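PDB 1W07: peroxisomal acyl-coenzyme A oxidase 1 from Arabidopsis thaliana, which catalyses the FAD-dependent desaturation of long- and medium-chain acyl-CoAs to 2-trans-enoyl-CoAs in peroxisomes, passing the electrons to oxygen to give hydrogen peroxide. Local coordinates for residues M21-A26 with A341-F346; V34-I38 with E84-L89; V47-S51 with H612-S616; R285-V289 with V347-K352. The protein carries 1 engineered substitution. All blocks are in the same frame, centred on the assembly; numbering follows the deposited sequence.

Contact 1 of 4, residues M21-A26 with A341-F346; sequences MKIVWA and AYAFRF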
# COMPACT_ATOMS: atom_id res chain seq x y z
N MET B 21 17.74 9.50 24.25
CA MET B 21 16.73 9.64 23.21
C MET B 21 15.55 8.72 23.52
O MET B 21 14.42 9.03 23.15
CB MET B 21 17.30 9.28 21.84
CG MET B 21 16.36 9.61 20.69
SD MET B 21 16.00 11.37 20.58
CE MET B 21 17.28 11.92 19.44
N LYS B 22 15.82 7.59 24.17
CA LYS B 22 14.75 6.64 24.52
C LYS B 22 13.73 7.30 25.43
O LYS B 22 12.54 7.04 25.33
CB LYS B 22 15.32 5.40 25.23
CG LYS B 22 16.06 4.44 24.31
CD LYS B 22 16.55 3.20 25.07
CE LYS B 22 17.14 2.18 24.09
NZ LYS B 22 17.66 0.97 24.80
N ILE B 23 14.22 8.15 26.34
CA ILE B 23 13.34 8.86 27.27
C ILE B 23 12.48 9.88 26.53
O ILE B 23 11.31 10.09 26.86
CB ILE B 23 14.15 9.59 28.35
CG1 ILE B 23 15.04 8.59 29.09
CG2 ILE B 23 13.21 10.34 29.30
CD1 ILE B 23 14.27 7.45 29.73
N VAL B 24 13.07 10.52 25.52
CA VAL B 24 12.34 11.50 24.72
C VAL B 24 11.15 10.82 24.03
O VAL B 24 10.03 11.33 24.05
CB VAL B 24 13.25 12.11 23.62
CG1 VAL B 24 12.44 13.02 22.71
CG2 VAL B 24 14.42 12.87 24.24
N TRP B 25 11.41 9.66 23.43
CA TRP B 25 10.38 8.91 22.71
C TRP B 25 9.25 8.45 23.63
O TRP B 25 8.07 8.54 23.28
CB TRP B 25 11.00 7.70 21.99
CG TRP B 25 10.01 6.90 21.17
CD1 TRP B 25 9.40 5.73 21.52
CD2 TRP B 25 9.48 7.26 19.89
NE1 TRP B 25 8.52 5.34 20.53
CE2 TRP B 25 8.55 6.27 19.52
CE3 TRP B 25 9.71 8.34 19.01
CZ2 TRP B 25 7.84 6.31 18.31
CZ3 TRP B 25 9.01 8.38 17.82
CH2 TRP B 25 8.08 7.37 17.48
N ALA B 26 9.62 7.98 24.82
CA ALA B 26 8.66 7.51 25.81
C ALA B 26 7.85 8.66 26.38
O ALA B 26 6.70 8.48 26.79
CB ALA B 26 9.39 6.77 26.93
N ALA B 341 7.99 9.96 12.00
CA ALA B 341 7.67 9.19 13.20
C ALA B 341 7.83 10.11 14.41
O ALA B 341 6.94 10.20 15.24
CB ALA B 341 8.59 7.97 13.31
N TYR B 342 8.97 10.80 14.52
CA TYR B 342 9.16 11.70 15.65
C TYR B 342 8.19 12.89 15.57
O TYR B 342 7.63 13.32 16.57
CB TYR B 342 10.60 12.21 15.69
CG TYR B 342 11.59 11.21 16.27
CD1 TYR B 342 12.00 10.09 15.54
CD2 TYR B 342 12.13 11.38 17.54
CE1 TYR B 342 12.92 9.17 16.06
CE2 TYR B 342 13.03 10.48 18.09
CZ TYR B 342 13.43 9.37 17.34
OH TYR B 342 14.33 8.47 17.86
N ALA B 343 7.99 13.41 14.37
CA ALA B 343 7.07 14.51 14.19
C ALA B 343 5.67 14.15 14.69
O ALA B 343 5.03 14.95 15.39
CB ALA B 343 7.03 14.92 12.73
N PHE B 344 5.19 12.96 14.36
CA PHE B 344 3.85 12.51 14.77
C PHE B 344 3.81 12.20 16.26
O PHE B 344 2.78 12.35 16.91
CB PHE B 344 3.40 11.29 13.97
CG PHE B 344 3.26 11.54 12.49
CD1 PHE B 344 3.26 12.83 11.97
CD2 PHE B 344 3.10 10.46 11.63
CE1 PHE B 344 3.10 13.05 10.60
CE2 PHE B 344 2.93 10.66 10.27
CZ PHE B 344 2.93 11.96 9.75
N ARG B 345 4.94 11.76 16.81
CA ARG B 345 5.03 11.49 18.24
C ARG B 345 4.84 12.83 19.02
O ARG B 345 4.03 12.92 19.95
CB ARG B 345 6.42 10.91 18.54
CG ARG B 345 6.61 10.33 19.92
CD ARG B 345 5.74 9.10 20.07
NE ARG B 345 6.13 8.31 21.22
CZ ARG B 345 5.69 7.08 21.44
NH1 ARG B 345 4.86 6.50 20.58
NH2 ARG B 345 6.08 6.43 22.53
N PHE B 346 5.58 13.86 18.61
CA PHE B 346 5.49 15.17 19.27
C PHE B 346 4.12 15.84 19.07
O PHE B 346 3.57 16.44 20.00
CB PHE B 346 6.63 16.07 18.76
CG PHE B 346 8.02 15.55 19.08
CD1 PHE B 346 9.08 15.76 18.21
CD2 PHE B 346 8.25 14.83 20.25
CE1 PHE B 346 10.36 15.24 18.49
CE2 PHE B 346 9.51 14.31 20.55
CZ PHE B 346 10.57 14.52 19.66

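Contact 2 of 4, residues V34-I38 with E84-L89; sequences VSDRI and EEAGRL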
# COMPACT_ATOMS: atom_id res chain seq x y z
N VAL B 34 7.93 1.88 32.82
CA VAL B 34 6.77 1.00 32.86
C VAL B 34 6.63 0.23 31.55
O VAL B 34 6.31 -0.96 31.54
CB VAL B 34 5.48 1.81 33.12
CG1 VAL B 34 4.29 0.88 33.17
CG2 VAL B 34 5.60 2.55 34.45
N SER B 35 6.89 0.90 30.44
CA SER B 35 6.76 0.25 29.14
C SER B 35 7.86 -0.80 28.94
O SER B 35 7.61 -1.89 28.42
CB SER B 35 6.82 1.29 28.04
OG SER B 35 6.61 0.69 26.78
N ASP B 36 9.07 -0.46 29.35
CA ASP B 36 10.19 -1.37 29.19
C ASP B 36 9.95 -2.64 29.99
O ASP B 36 10.21 -3.74 29.50
CB ASP B 36 11.49 -0.67 29.63
CG ASP B 36 12.69 -1.57 29.52
OD1 ASP B 36 13.23 -1.97 30.57
OD2 ASP B 36 13.13 -1.88 28.38
N ARG B 37 9.44 -2.49 31.20
CA ARG B 37 9.17 -3.63 32.08
C ARG B 37 8.08 -4.54 31.53
O ARG B 37 8.26 -5.75 31.42
CB ARG B 37 8.74 -3.12 33.46
CG ARG B 37 8.63 -4.20 34.52
CD ARG B 37 7.68 -3.75 35.62
NE ARG B 37 7.93 -2.38 36.04
CZ ARG B 37 6.97 -1.47 36.23
NH1 ARG B 37 5.70 -1.81 36.04
NH2 ARG B 37 7.28 -0.24 36.61
N ILE B 38 6.94 -3.95 31.18
CA ILE B 38 5.83 -4.73 30.65
C ILE B 38 6.19 -5.36 29.32
O ILE B 38 5.78 -6.49 29.03
CB ILE B 38 4.57 -3.85 30.47
CG1 ILE B 38 4.19 -3.22 31.81
CG2 ILE B 38 3.42 -4.70 29.96
CD1 ILE B 38 3.86 -4.23 32.91
N GLU B 84 -2.55 1.53 34.05
CA GLU B 84 -1.52 1.90 33.09
C GLU B 84 -0.78 0.66 32.60
O GLU B 84 -0.65 0.43 31.40
CB GLU B 84 -0.53 2.88 33.73
CG GLU B 84 0.60 3.32 32.82
CD GLU B 84 1.53 4.32 33.47
OE1 GLU B 84 2.20 3.97 34.46
OE2 GLU B 84 1.58 5.47 32.98
N GLU B 85 -0.31 -0.16 33.55
CA GLU B 85 0.41 -1.37 33.21
C GLU B 85 -0.44 -2.31 32.37
O GLU B 85 0.05 -2.91 31.42
CB GLU B 85 0.87 -2.09 34.49
CG GLU B 85 1.76 -1.24 35.37
CD GLU B 85 1.98 -1.85 36.74
OE1 GLU B 85 3.11 -2.32 37.02
OE2 GLU B 85 1.02 -1.87 37.54
N ALA B 86 -1.72 -2.45 32.72
CA ALA B 86 -2.62 -3.31 31.98
C ALA B 86 -2.71 -2.85 30.52
O ALA B 86 -2.72 -3.67 29.59
CB ALA B 86 -4.01 -3.31 32.62
N GLY B 87 -2.78 -1.54 30.32
CA GLY B 87 -2.83 -0.99 28.97
C GLY B 87 -1.56 -1.32 28.21
O GLY B 87 -1.62 -1.74 27.05
N ARG B 88 -0.41 -1.16 28.86
CA ARG B 88 0.85 -1.49 28.21
C ARG B 88 0.95 -2.98 27.90
O ARG B 88 1.59 -3.38 26.93
CB ARG B 88 2.04 -1.06 29.07
CG ARG B 88 2.25 0.44 29.16
CD ARG B 88 2.34 1.09 27.77
NE ARG B 88 1.02 1.37 27.22
CZ ARG B 88 0.80 1.79 25.97
NH1 ARG B 88 1.82 1.97 25.13
NH2 ARG B 88 -0.44 2.03 25.56
N LEU B 89 0.32 -3.80 28.74
CA LEU B 89 0.33 -5.24 28.55
C LEU B 89 -0.39 -5.58 27.24
O LEU B 89 0.14 -6.28 26.38
CB LEU B 89 -0.38 -5.92 29.71
CG LEU B 89 -0.36 -7.45 29.70
CD1 LEU B 89 1.00 -7.96 30.16
CD2 LEU B 89 -1.43 -7.95 30.63
O HOH W 1 4.51 2.06 25.15

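Contact 3 of 4, residues V47-S51 with H612-S616; sequences VFEKS and HYLNS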
# COMPACT_ATOMS: atom_id res chain seq x y z
N VAL B 47 2.73 -17.88 26.03
CA VAL B 47 1.35 -17.72 25.61
C VAL B 47 1.21 -16.54 24.63
O VAL B 47 0.30 -16.53 23.79
CB VAL B 47 0.40 -17.48 26.83
CG1 VAL B 47 -1.04 -17.30 26.37
CG2 VAL B 47 0.50 -18.65 27.82
N PHE B 48 2.12 -15.58 24.71
CA PHE B 48 2.05 -14.39 23.85
C PHE B 48 2.87 -14.46 22.56
O PHE B 48 3.17 -13.43 21.95
CB PHE B 48 2.43 -13.15 24.65
CG PHE B 48 1.48 -12.84 25.79
CD1 PHE B 48 1.94 -12.25 26.96
CD2 PHE B 48 0.12 -13.13 25.68
CE1 PHE B 48 1.07 -11.95 28.01
CE2 PHE B 48 -0.77 -12.83 26.73
CZ PHE B 48 -0.29 -12.24 27.90
N GLU B 49 3.21 -15.67 22.15
CA GLU B 49 3.95 -15.88 20.92
C GLU B 49 3.06 -15.43 19.77
O GLU B 49 1.85 -15.66 19.80
CB GLU B 49 4.28 -17.37 20.76
CG GLU B 49 4.83 -17.73 19.39
CD GLU B 49 5.00 -19.22 19.20
OE1 GLU B 49 4.10 -19.98 19.62
OE2 GLU B 49 6.02 -19.64 18.60
N LYS B 50 3.65 -14.79 18.76
CA LYS B 50 2.85 -14.34 17.62
C LYS B 50 3.58 -14.42 16.28
O LYS B 50 3.05 -13.95 15.28
CB LYS B 50 2.36 -12.91 17.82
CG LYS B 50 3.40 -11.83 17.53
CD LYS B 50 3.86 -11.13 18.79
CE LYS B 50 3.55 -9.61 18.76
NZ LYS B 50 4.27 -8.73 17.76
N SER B 51 4.77 -15.01 16.25
CA SER B 51 5.52 -15.13 14.99
C SER B 51 4.97 -16.28 14.14
O SER B 51 5.35 -16.43 12.98
CB SER B 51 7.01 -15.37 15.27
OG SER B 51 7.23 -16.60 15.93
N HIS B 612 10.57 -9.49 19.92
CA HIS B 612 9.27 -10.13 20.00
C HIS B 612 8.18 -9.19 19.49
O HIS B 612 7.31 -9.62 18.73
CB HIS B 612 8.96 -10.54 21.45
CG HIS B 612 7.57 -11.06 21.65
ND1 HIS B 612 6.49 -10.23 21.82
CD2 HIS B 612 7.09 -12.32 21.69
CE1 HIS B 612 5.39 -10.95 21.96
NE2 HIS B 612 5.73 -12.23 21.88
N TYR B 613 8.24 -7.93 19.89
CA TYR B 613 7.23 -6.95 19.47
C TYR B 613 7.34 -6.63 17.98
O TYR B 613 6.34 -6.57 17.27
CB TYR B 613 7.35 -5.67 20.28
CG TYR B 613 6.27 -4.65 19.97
CD1 TYR B 613 4.93 -4.93 20.26
CD2 TYR B 613 6.58 -3.42 19.40
CE1 TYR B 613 3.94 -4.01 19.98
CE2 TYR B 613 5.60 -2.49 19.12
CZ TYR B 613 4.29 -2.79 19.42
OH TYR B 613 3.34 -1.82 19.19
N LEU B 614 8.57 -6.41 17.52
CA LEU B 614 8.82 -6.10 16.12
C LEU B 614 8.43 -7.26 15.23
O LEU B 614 7.98 -7.05 14.10
CB LEU B 614 10.29 -5.74 15.89
CG LEU B 614 10.74 -4.29 16.08
CD1 LEU B 614 12.21 -4.14 15.69
CD2 LEU B 614 9.88 -3.37 15.22
N ASN B 615 8.65 -8.48 15.73
CA ASN B 615 8.32 -9.70 14.99
C ASN B 615 8.82 -9.62 13.56
O ASN B 615 8.07 -9.86 12.61
CB ASN B 615 6.80 -9.88 15.00
CG ASN B 615 6.37 -11.27 14.60
OD1 ASN B 615 6.94 -12.26 15.08
ND2 ASN B 615 5.35 -11.36 13.76
N SER B 616 10.10 -9.28 13.41
CA SER B 616 10.72 -9.09 12.11
C SER B 616 12.11 -9.67 12.00
O SER B 616 12.99 -9.35 12.80
CB SER B 616 10.81 -7.60 11.80
OG SER B 616 11.57 -7.38 10.62
O HOH W 2 3.54 -8.80 14.68

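Contact 4 of 4, residues R285-V289 with V347-K352; sequences RQTIV and VGEWLK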
# COMPACT_ATOMS: atom_id res chain seq x y z
N ARG B 285 -9.54 10.19 18.88
CA ARG B 285 -8.75 10.68 17.76
C ARG B 285 -7.32 10.96 18.19
O ARG B 285 -6.39 10.87 17.39
CB ARG B 285 -9.40 11.93 17.18
CG ARG B 285 -10.74 11.66 16.51
CD ARG B 285 -11.35 12.95 16.01
NE ARG B 285 -12.50 12.71 15.15
CZ ARG B 285 -13.21 13.68 14.59
NH1 ARG B 285 -12.89 14.95 14.82
NH2 ARG B 285 -14.22 13.39 13.80
N GLN B 286 -7.16 11.31 19.46
CA GLN B 286 -5.85 11.59 20.01
C GLN B 286 -5.07 10.29 20.12
O GLN B 286 -3.87 10.25 19.85
CB GLN B 286 -5.99 12.25 21.40
CG GLN B 286 -4.69 12.69 22.05
CD GLN B 286 -3.87 11.53 22.58
OE1 GLN B 286 -4.40 10.61 23.19
NE2 GLN B 286 -2.56 11.59 22.37
N THR B 287 -5.77 9.23 20.51
CA THR B 287 -5.15 7.91 20.64
C THR B 287 -4.74 7.42 19.25
O THR B 287 -3.69 6.78 19.10
CB THR B 287 -6.10 6.88 21.30
OG1 THR B 287 -7.18 6.57 20.41
CG2 THR B 287 -6.68 7.44 22.59
N ILE B 288 -5.55 7.71 18.24
CA ILE B 288 -5.25 7.31 16.86
C ILE B 288 -3.96 8.01 16.39
O ILE B 288 -3.07 7.38 15.83
CB ILE B 288 -6.44 7.67 15.92
CG1 ILE B 288 -7.65 6.80 16.27
CG2 ILE B 288 -6.06 7.47 14.46
CD1 ILE B 288 -8.91 7.21 15.55
N VAL B 289 -3.86 9.30 16.62
CA VAL B 289 -2.67 10.04 16.22
C VAL B 289 -1.47 9.44 16.95
O VAL B 289 -0.42 9.20 16.35
CB VAL B 289 -2.79 11.53 16.57
CG1 VAL B 289 -1.53 12.24 16.17
CG2 VAL B 289 -3.99 12.15 15.86
N VAL B 347 3.56 15.72 17.87
CA VAL B 347 2.26 16.31 17.63
C VAL B 347 1.24 15.55 18.47
O VAL B 347 0.22 16.09 18.89
CB VAL B 347 1.87 16.29 16.13
CG1 VAL B 347 1.30 14.93 15.73
CG2 VAL B 347 0.87 17.41 15.84
N GLY B 348 1.54 14.28 18.73
CA GLY B 348 0.66 13.46 19.54
C GLY B 348 0.72 13.91 20.98
O GLY B 348 -0.27 13.87 21.71
N GLU B 349 1.91 14.34 21.42
CA GLU B 349 2.08 14.82 22.79
C GLU B 349 1.23 16.07 22.97
O GLU B 349 0.55 16.24 23.98
CB GLU B 349 3.55 15.18 23.07
CG GLU B 349 4.44 14.01 23.50
CD GLU B 349 5.92 14.40 23.61
OE1 GLU B 349 6.21 15.58 23.92
OE2 GLU B 349 6.78 13.53 23.41
N TRP B 350 1.29 16.96 21.97
CA TRP B 350 0.54 18.21 22.00
C TRP B 350 -0.96 17.93 22.02
O TRP B 350 -1.70 18.55 22.78
CB TRP B 350 0.89 19.06 20.78
CG TRP B 350 0.08 20.32 20.69
CD1 TRP B 350 0.25 21.46 21.43
CD2 TRP B 350 -1.06 20.55 19.86
NE1 TRP B 350 -0.72 22.39 21.11
CE2 TRP B 350 -1.54 21.86 20.15
CE3 TRP B 350 -1.73 19.79 18.90
CZ2 TRP B 350 -2.66 22.40 19.50
CZ3 TRP B 350 -2.85 20.34 18.26
CH2 TRP B 350 -3.30 21.63 18.56
N LEU B 351 -1.40 16.99 21.18
CA LEU B 351 -2.81 16.64 21.13
C LEU B 351 -3.31 16.13 22.47
O LEU B 351 -4.50 16.24 22.79
CB LEU B 351 -3.05 15.58 20.06
CG LEU B 351 -3.44 16.10 18.68
CD1 LEU B 351 -3.67 14.91 17.77
CD2 LEU B 351 -4.71 16.98 18.77
N LYS B 352 -2.41 15.56 23.27
CA LYS B 352 -2.80 15.08 24.58
C LYS B 352 -3.11 16.30 25.44
O LYS B 352 -4.17 16.37 26.09
CB LYS B 352 -1.67 14.26 25.21
CG LYS B 352 -2.01 13.72 26.58
CD LYS B 352 -3.13 12.68 26.54
CE LYS B 352 -3.49 12.24 27.95
NZ LYS B 352 -2.28 11.83 28.74

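Contact 1 of 4, residues M21-A26 with A341-F346
An arginine–tryptophan stack, a cation-pi pair tied down by two side-chain hydrogen bonds to a backbone carbonyl, forms the centre of this helix-helix contact. The guanidinium of Arg-345 lies flat on the indole of Trp-25, with centres 3.7 Å apart and planes only 10° from parallel; Arg-345 CZ is 3.7 Å from the centroid of the five-membered ring, while Arg-345 CD makes a CH-pi contact 3.8 Å from that of the six-membered ring. The same side chain donates to the last turn of helix 18-26: Arg-345 NE lies 2.8 Å and Arg-345 NH2 3.0 Å from Trp-25 O. Arg-345 NH1 is hydrogen-bonded to Ser-293 OG and Asn-294 OD1. In fold terms, this joins the N-terminal helical region to helix 328-363 of the C-alpha1 domain, the two segment axes passing 10.9 Å apart at 51°, a distance spanned by large side chains. Trp-25 also turns its edge to the face of Tyr-342, centroids 5.1 Å apart and planes at 63°. Beside that ring, Met-21 SD makes an oblique Met-aromatic contact, 5.2 Å from the centroid, and Tyr-342 OH is hydrogen-bonded to Leu-603 O. Val-24 CG1 meets the edge of the Phe-346 ring at CE2, 3.9 Å away.

Contact 2 of 4, residues V34-I38 with E84-L89
Val-34, at the start of the first segment, points its CA-to-CB bond at helix 83-93, and its CG1 packs 4.0 Å from Glu-85 CG, so the aliphatic part of a charged side chain serves as packing surface. One residue on, Ser-35 reaches across through solvent: a water lies 3.0 Å from Ser-35 OG and accepts from Arg-88 NH1 at 2.7 Å, bridging two side chains whose closest direct approach, Ser-35 OG to Arg-88 CD, is 4.4 Å. At the exposed border, Arg-37 starts out sideways but extends to a salt bridge, its NH1 2.8 Å from Glu-85 OE1; Glu-85 OE2 accepts from Asn-82 N, so the carboxylate has a partner on each oxygen. Ile-38 makes the tightest apolar fit. Its CG2 comes within 3.4 Å of Leu-89 CA and 3.6 Å of Arg-88 C, seating the methyl against backbone, while its CD1 lies 4.0 Å from Glu-85 CB. The segment axes approach to 9.4 Å with a signed crossing angle of -54°. Both helices belong to the N-terminal helical region of the oxidase; Ala-86 and Leu-89 pack on Ile-76 of helix 58-78, and Asp-36 is hydrogen-bonded to Asn-608, from much later in the chain.

Contact 3 of 4, residues V47-S51 with H612-S616
The best-defined hydrogen bond runs from His-612 NE2 to Phe-48 O, 2.8 Å long with an N-H...O angle of 142°, and the carbonyl oxygen lies near the plane of the imidazole. Lys-50 adds two weak bonds, from its NZ to Tyr-613 O (3.0 Å) and to His-612 O (3.3 Å), but the stronger partner of this ammonium is Asp-94, in a salt bridge. A water 3.2 Å from Lys-50 NZ also accepts weakly from Asn-615 ND2 at 3.3 Å. Around these polar groups, Lys-50 CD rests 3.5 Å from His-612 CE1 and Ser-51 CB lies 3.1 Å from Asn-615 OD1. The Phe-48 ring leads away, to an edge-to-face pairing with His-71. Asn-615 leaves helix 611-614 with positive phi (47°), and the carbonyls that Lys-50 approaches, those of His-612 and Tyr-613, lie just before this helix end. A lysine amino group at the C-terminal end of a helix is a classic electrostatic pairing; here it connects the loop between helices 29-43 and 58-78 to the C-terminal domain.

Contact 4 of 4, residues R285-V289 with V347-K352
Gln-286 meets helix 328-363 through its rotamer. With chi1 at -176° (t) and chi2 at -74° (m), the Gln-286 side chain reaches across to the facing helix, so that its CG sits 3.6 Å from Leu-351 O and its NE2 donates to Gly-348 O at 3.3 Å, with an N-H...O angle of 145°. Gly-348 O also accepts from Lys-352 N at 3.1 Å, so the amide adds a second donor to an oxygen already used within its helix. Val-289, one turn further along, is in the t rotamer: its CG2 reaches Leu-351 CD1, placed by an off-well chi1 of -93°, at 3.4 Å, and its CG1 lies 3.9 Å from Val-347 CG1 and 4.2 Å from Gly-348 CA. The two segments run antiparallel, at 163° with axes 9.1 Å apart, as neighbouring helices in the helical bundle that acyl-CoA oxidases share with the acyl-CoA dehydrogenases. The CA atoms of Val-289 and Gly-348 come to 5.8 Å, beside a position with no side chain. Lys-352 leads its end outward, and its CB stays 4.0 Å from Gln-286 NE2. Arg-285, whose extended end leads away from helix 328-363, packs on helix 370-398 and forms a long, weak ion pair with Glu-424, the inferred catalytic proton acceptor; the side chain of Val-289 lies about 10 Å from that of Glu-424.

How the contacts relate
Contacts 1 and 4 are buried and share helix 328-363, using successive segments of it; their centres lie 12 Å apart, and Val-24 O approaches Glu-349 OE2 at 4.0 Å. Contact 4 stays within the C-alpha1 bundle and combines aliphatic packing with one glutamine-to-backbone hydrogen bond, whereas contact 1 brings in the N-terminal region with aromatic rings and a guanidinium. Contacts 2 and 3 are only partly buried, and each includes an ordered water; contact 2 has a salt bridge at its exposed edge, contact 3 a buried lysine paired with Asp-94. Helix 18-26 of contact 1 directly precedes helix 29-43 of contact 2. Contact 3 closes the longest chain loop and encloses contact 4, although their centres are 26 Å apart.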